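Local coordinates for extracellular solute-binding protein, family 1 (Trichodesmium erythraeum IMS101, PDB 6G7N) that binds ferric iron and probably delivers it to an ABC transporter as the solute-binding protein of an iron-uptake system, at residues A16-F21 and L27-I32; S7-D12 and K262-G267. All coordinates share one frame; numbering follows the deposited sequence.

Contact 1. Residues A16-F21 and L27-I32; sequences ALYDSF and LKVNLI
Tyr-18 of helix 16-21 lies against Val-29 of strand 28-32, their side chains crossing at about a right angle. Tyr-18 can be followed outward from the helix. Its CB meets Val-29 CG2 at 3.9 Å. CG and CD1 come next, under Val-29 CG1, which sits over one face of the ring, offset toward the rim. That methyl makes a CH-pi contact, 4.1 Å from the centroid of the Tyr-18 ring. At the tip, Tyr-18 OH comes to 4.0 Å from Leu-31 CD1, and its polar partner is His-10 ND1. Val-29 divides its branches: CG1, anti to the backbone N (chi1 -180°), serves the tyrosine, while CG2 also reaches Phe-21 CD2 at 3.7 Å. Further along the Phe-21 ring, CE2 packs on Leu-27 CB at 3.7 Å, and CZ approaches Leu-27 CD1. One water links Tyr-18 O and Val-29 N through two weak bonds. Helix and strand run roughly antiparallel, at 146°, as parts of the beta-alpha-beta unit formed by strand 2-7, helix 15-25 and strand 28-33. The chemistry is almost wholly apolar, so shape and burial hold the helix on the sheet, and the tyrosine hydroxyl is satisfied by His-10 outside the interface.

Contact 2. Residues S7-D12 and K262-G267; sequences SSRHYD and KIFSEG. With DAL (D-alanine), chain C.
The guanidinium of Arg-9 lies flat on the ring of Phe-264, with the two planes only 6° apart. Arg-9 CZ is 4.0 Å from the centroid of the Phe-264 ring, which makes this a stacked cation-pi pair. The two side chains come from opposite directions. Arg-9 leaves the loop with CG anti to the backbone N, which sets CG beside Phe-264 CZ. The bend at chi2 (53°) then swings the rest of the chain so that the guanidinium lies over the ring.

The same pair is joined through the backbone. Arg-9 NH2 donates to Phe-264 O at 3.1 Å, nearly straight at 165°. The oxygen lies close to the guanidinium plane, but the donor stands above the carbonyl plane. A water at the guanidinium edge accepts from Arg-9 NH1 at 2.8 Å and lies within hydrogen-bonding distance of Phe-264 O. Ser-234 accepts from Arg-9 NE and Ser-99 pairs with NH2, so stack and edge bonds together fix the group's rotation.

Tyr-11 carries Gly-267 O over one ring face, 4.0 Å from its CG. Its OH is 2.8 Å from OXT of the bound D-alanine, and the D-alanine is also hydrogen-bonded to Arg-101. At the end of strand 2-7, Ser-7 OG accepts from Arg-9 N in an ST turn.

Arg-9 and Tyr-11 belong to the ligand pocket beside the iron site. The loop follows strand 2-7 and leads to helix 15-25. It meets the C-terminal part of helix 258-266, where Phe-264 also packs on strands 54-58 and 96-108.

Overall arrangement
Both contacts are partly buried, but contact 1 lies farther from the centre of the chain, about 23 Å against 13 Å between centres. Contact 1 joins near neighbours in sequence and is nested inside the long loop closed by contact 2. Its chemistry is apolar, whereas contact 2 combines a cation-pi stack with hydrogen bonds and borders the bound amino acid. The two share one stretch of fold, because residues 7-12 connect strand 2-7 to the helix of contact 1. They also touch: Leu-31 packs on His-10, Ser-7 N pairs with Ile-32 O, and Leu-17 packs on Phe-264. The beta-alpha-beta unit thus adjoins the pocket loop directly.

Contact 1. Residues A16-F21 and L27-I32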
loop_
_atom_site.group_PDB
_atom_site.type_symbol
_atom_site.label_atom_id
_atom_site.label_comp_id
_atom_site.label_asym_id
_atom_site.label_seq_id
_atom_site.Cartn_x
_atom_site.Cartn_y
_atom_site.Cartn_z
ATOM N N ALA A 16 15.684 14.276 4.487
ATOM C CA ALA A 16 15.902 14.476 5.945
ATOM C C ALA A 16 16.230 13.172 6.669
ATOM O O ALA A 16 17.050 13.141 7.570
ATOM C CB ALA A 16 14.699 15.149 6.597
ATOM N N LEU A 17 15.583 12.096 6.238
ATOM C CA LEU A 17 15.842 10.822 6.800
ATOM C C LEU A 17 17.263 10.350 6.416
ATOM O O LEU A 17 17.988 9.868 7.281
ATOM C CB LEU A 17 14.706 9.930 6.307
ATOM C CG LEU A 17 14.550 8.582 6.894
ATOM C CD1 LEU A 17 13.101 8.174 6.823
ATOM C CD2 LEU A 17 15.434 7.651 6.090
ATOM N N TYR A 18 17.647 10.521 5.148
ATOM C CA TYR A 18 18.959 10.044 4.737
ATOM C C TYR A 18 20.036 10.826 5.491
ATOM O O TYR A 18 20.996 10.254 5.952
ATOM C CB TYR A 18 19.174 10.175 3.222
ATOM C CG TYR A 18 18.095 9.557 2.349
ATOM C CD1 TYR A 18 17.269 8.519 2.782
ATOM C CD2 TYR A 18 17.888 10.062 1.076
ATOM C CE1 TYR A 18 16.268 8.014 1.979
ATOM C CE2 TYR A 18 16.899 9.562 0.252
ATOM C CZ TYR A 18 16.082 8.545 0.707
ATOM O OH TYR A 18 15.063 8.040 -0.092
ATOM N N ASP A 19 19.857 12.137 5.597
ATOM C CA ASP A 19 20.846 12.975 6.281
ATOM C C ASP A 19 20.975 12.644 7.764
ATOM O O ASP A 19 22.074 12.620 8.289
ATOM C CB ASP A 19 20.496 14.447 6.068
ATOM C CG ASP A 19 20.714 14.922 4.606
ATOM O OD1 ASP A 19 21.265 14.161 3.790
ATOM O OD2 ASP A 19 20.274 16.018 4.292
ATOM N N SER A 20 19.864 12.363 8.433
ATOM C CA SER A 20 19.911 11.940 9.826
ATOM C C SER A 20 20.609 10.599 9.973
ATOM O O SER A 20 21.442 10.410 10.886
ATOM C CB SER A 20 18.509 11.905 10.395
ATOM O OG SER A 20 18.571 11.442 11.727
ATOM N N PHE A 21 20.273 9.660 9.092
ATOM C CA PHE A 21 20.962 8.368 9.058
ATOM C C PHE A 21 22.474 8.553 8.920
ATOM O O PHE A 21 23.240 7.917 9.652
ATOM C CB PHE A 21 20.390 7.513 7.941
ATOM C CG PHE A 21 21.103 6.239 7.742
ATOM C CD1 PHE A 21 20.919 5.195 8.643
ATOM C CD2 PHE A 21 21.917 6.023 6.639
ATOM C CE1 PHE A 21 21.563 3.985 8.478
ATOM C CE2 PHE A 21 22.543 4.805 6.451
ATOM C CZ PHE A 21 22.370 3.786 7.380
ATOM N N LEU A 27 27.212 6.682 7.310
ATOM C CA LEU A 27 27.024 6.097 5.984
ATOM C C LEU A 27 26.210 7.015 5.093
ATOM O O LEU A 27 25.132 7.436 5.481
ATOM C CB LEU A 27 26.277 4.783 6.123
ATOM C CG LEU A 27 27.047 3.686 6.845
ATOM C CD1 LEU A 27 26.123 2.516 7.116
ATOM C CD2 LEU A 27 28.287 3.218 6.093
ATOM N N LYS A 28 26.727 7.321 3.904
ATOM C CA LYS A 28 25.989 8.053 2.891
ATOM C C LYS A 28 24.946 7.131 2.269
ATOM O O LYS A 28 25.132 5.917 2.182
ATOM C CB LYS A 28 26.938 8.564 1.808
ATOM C CG LYS A 28 26.270 9.411 0.751
ATOM C CD LYS A 28 27.238 9.952 -0.284
ATOM C CE LYS A 28 26.479 10.751 -1.336
ATOM N NZ LYS A 28 27.391 11.279 -2.376
ATOM N N VAL A 29 23.849 7.738 1.834
ATOM C CA VAL A 29 22.804 7.047 1.076
ATOM C C VAL A 29 22.864 7.493 -0.383
ATOM O O VAL A 29 22.628 8.675 -0.675
ATOM C CB VAL A 29 21.401 7.334 1.632
ATOM C CG1 VAL A 29 20.338 6.593 0.819
ATOM C CG2 VAL A 29 21.331 6.984 3.125
ATOM N N ASN A 30 23.199 6.556 -1.275
ATOM C CA ASN A 30 23.171 6.795 -2.712
ATOM C C ASN A 30 21.821 6.295 -3.221
ATOM O O ASN A 30 21.527 5.115 -3.127
ATOM C CB ASN A 30 24.279 6.021 -3.407
ATOM C CG ASN A 30 25.664 6.467 -3.006
ATOM O OD1 ASN A 30 25.911 7.653 -2.781
ATOM N ND2 ASN A 30 26.585 5.506 -2.920
ATOM N N LEU A 31 21.014 7.197 -3.770
ATOM C CA LEU A 31 19.670 6.884 -4.238
ATOM C C LEU A 31 19.639 6.553 -5.721
ATOM O O LEU A 31 20.108 7.370 -6.530
ATOM C CB LEU A 31 18.749 8.064 -3.949
ATOM C CG LEU A 31 17.307 7.886 -4.412
ATOM C CD1 LEU A 31 16.548 6.831 -3.617
ATOM C CD2 LEU A 31 16.586 9.212 -4.315
ATOM N N ILE A 32 19.081 5.390 -6.063
ATOM C CA ILE A 32 18.789 4.978 -7.437
ATOM C C ILE A 32 17.283 4.818 -7.507
ATOM O O ILE A 32 16.714 4.061 -6.761
ATOM C CB ILE A 32 19.507 3.638 -7.775
ATOM C CG1 ILE A 32 21.049 3.781 -7.644
ATOM C CG2 ILE A 32 19.119 3.117 -9.147
ATOM C CD1 ILE A 32 21.684 4.874 -8.447
HETATM O O HOH W 1 22.941 10.649 3.099
#

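Contact 2. Residues S7-D12 and K262-G267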
loop_
_atom_site.group_PDB
_atom_site.type_symbol
_atom_site.label_atom_id
_atom_site.label_comp_id
_atom_site.label_asym_id
_atom_site.label_seq_id
_atom_site.Cartn_x
_atom_site.Cartn_y
_atom_site.Cartn_z
ATOM N N SER A 7 15.033 2.495 -4.918
ATOM C CA SER A 7 13.686 2.745 -4.395
ATOM C C SER A 7 12.761 3.341 -5.438
ATOM O O SER A 7 13.144 4.238 -6.193
ATOM C CB SER A 7 13.738 3.695 -3.207
ATOM O OG SER A 7 12.433 3.939 -2.715
ATOM N N SER A 8 11.518 2.861 -5.424
ATOM C CA SER A 8 10.422 3.510 -6.156
ATOM C C SER A 8 9.559 4.446 -5.290
ATOM O O SER A 8 8.566 5.008 -5.760
ATOM C CB SER A 8 9.542 2.437 -6.806
ATOM O OG SER A 8 8.854 1.675 -5.830
ATOM N N ARG A 9 9.925 4.564 -4.014
ATOM C CA ARG A 9 9.079 5.146 -2.942
ATOM C C ARG A 9 9.671 6.430 -2.349
ATOM O O ARG A 9 9.151 6.977 -1.368
ATOM C CB ARG A 9 8.862 4.034 -1.871
ATOM C CG ARG A 9 8.122 4.365 -0.552
ATOM C CD ARG A 9 6.756 5.018 -0.694
ATOM N NE ARG A 9 6.153 5.289 0.610
ATOM C CZ ARG A 9 6.522 6.293 1.396
ATOM N NH1 ARG A 9 7.446 7.156 1.018
ATOM N NH2 ARG A 9 5.942 6.434 2.588
ATOM N N HIS A 10 10.721 6.957 -2.973
ATOM C CA HIS A 10 11.348 8.175 -2.475
ATOM C C HIS A 10 10.443 9.390 -2.732
ATOM O O HIS A 10 9.954 9.597 -3.839
ATOM C CB HIS A 10 12.714 8.393 -3.168
ATOM C CG HIS A 10 13.342 9.717 -2.879
ATOM N ND1 HIS A 10 14.105 9.961 -1.757
ATOM C CD2 HIS A 10 13.292 10.874 -3.581
ATOM C CE1 HIS A 10 14.514 11.223 -1.799
ATOM N NE2 HIS A 10 14.023 11.797 -2.888
ATOM N N TYR A 11 10.296 10.225 -1.708
ATOM C CA TYR A 11 9.760 11.592 -1.810
ATOM C C TYR A 11 10.845 12.560 -1.357
ATOM O O TYR A 11 11.719 12.194 -0.576
ATOM C CB TYR A 11 8.475 11.748 -0.994
ATOM C CG TYR A 11 7.336 11.012 -1.626
ATOM C CD1 TYR A 11 6.621 11.552 -2.687
ATOM C CD2 TYR A 11 7.019 9.715 -1.236
ATOM C CE1 TYR A 11 5.588 10.831 -3.285
ATOM C CE2 TYR A 11 6.009 8.992 -1.831
ATOM C CZ TYR A 11 5.286 9.549 -2.846
ATOM O OH TYR A 11 4.271 8.819 -3.438
ATOM N N ASP A 12 10.799 13.815 -1.821
ATOM C CA ASP A 12 11.838 14.820 -1.515
ATOM C C ASP A 12 12.109 14.983 -0.030
ATOM O O ASP A 12 13.252 15.176 0.401
ATOM C CB ASP A 12 11.423 16.189 -2.102
ATOM C CG ASP A 12 12.579 17.190 -2.172
ATOM O OD1 ASP A 12 13.688 16.780 -2.554
ATOM O OD2 ASP A 12 12.378 18.388 -1.874
ATOM N N LYS A 262 8.087 8.966 11.654
ATOM C CA LYS A 262 7.327 10.190 11.374
ATOM C C LYS A 262 7.649 10.724 9.978
ATOM O O LYS A 262 6.741 11.005 9.179
ATOM C CB LYS A 262 7.627 11.241 12.423
ATOM C CG LYS A 262 6.971 12.584 12.157
ATOM C CD LYS A 262 7.321 13.629 13.213
ATOM C CE LYS A 262 6.770 15.010 12.888
ATOM N NZ LYS A 262 5.295 15.015 12.821
ATOM N N ILE A 263 8.919 10.914 9.669
ATOM C CA ILE A 263 9.282 11.535 8.405
ATOM C C ILE A 263 8.852 10.660 7.229
ATOM O O ILE A 263 8.275 11.168 6.255
ATOM C CB ILE A 263 10.798 11.767 8.335
ATOM C CG1 ILE A 263 11.252 12.818 9.357
ATOM C CG2 ILE A 263 11.218 12.177 6.927
ATOM C CD1 ILE A 263 12.739 12.829 9.634
ATOM N N PHE A 264 9.111 9.363 7.320
ATOM C CA PHE A 264 8.835 8.476 6.202
ATOM C C PHE A 264 7.337 8.347 5.974
ATOM O O PHE A 264 6.873 8.383 4.823
ATOM C CB PHE A 264 9.457 7.106 6.464
ATOM C CG PHE A 264 9.299 6.143 5.328
ATOM C CD1 PHE A 264 9.930 6.346 4.104
ATOM C CD2 PHE A 264 8.441 5.052 5.453
ATOM C CE1 PHE A 264 9.758 5.447 3.068
ATOM C CE2 PHE A 264 8.259 4.177 4.410
ATOM C CZ PHE A 264 8.932 4.371 3.228
ATOM N N SER A 265 6.565 8.150 7.042
ATOM C CA SER A 265 5.125 7.972 6.874
ATOM C C SER A 265 4.476 9.270 6.401
ATOM O O SER A 265 3.668 9.286 5.462
ATOM C CB SER A 265 4.485 7.451 8.172
ATOM O OG SER A 265 5.149 6.284 8.643
ATOM N N GLU A 266 4.831 10.384 7.029
ATOM C CA GLU A 266 4.203 11.645 6.712
ATOM C C GLU A 266 4.532 12.137 5.324
ATOM O O GLU A 266 3.708 12.835 4.719
ATOM C CB GLU A 266 4.501 12.689 7.777
ATOM C CG GLU A 266 3.833 12.316 9.089
ATOM C CD GLU A 266 3.987 13.341 10.179
ATOM O OE1 GLU A 266 4.590 14.427 9.955
ATOM O OE2 GLU A 266 3.506 13.048 11.304
ATOM N N GLY A 267 5.659 11.698 4.762
ATOM C CA GLY A 267 6.058 12.091 3.422
ATOM C C GLY A 267 5.034 11.685 2.357
ATOM O O GLY A 267 4.983 12.298 1.291
HETATM N N DAL C . 1.695 5.407 -5.877
HETATM C CA DAL C . 2.820 6.067 -5.132
HETATM C CB DAL C . 4.150 5.769 -5.806
HETATM C C DAL C . 2.849 5.719 -3.680
HETATM O O DAL C . 1.878 5.063 -3.252
HETATM O OXT DAL C . 3.835 6.106 -2.996
HETATM O O HOH W 2 7.998 9.421 2.533
#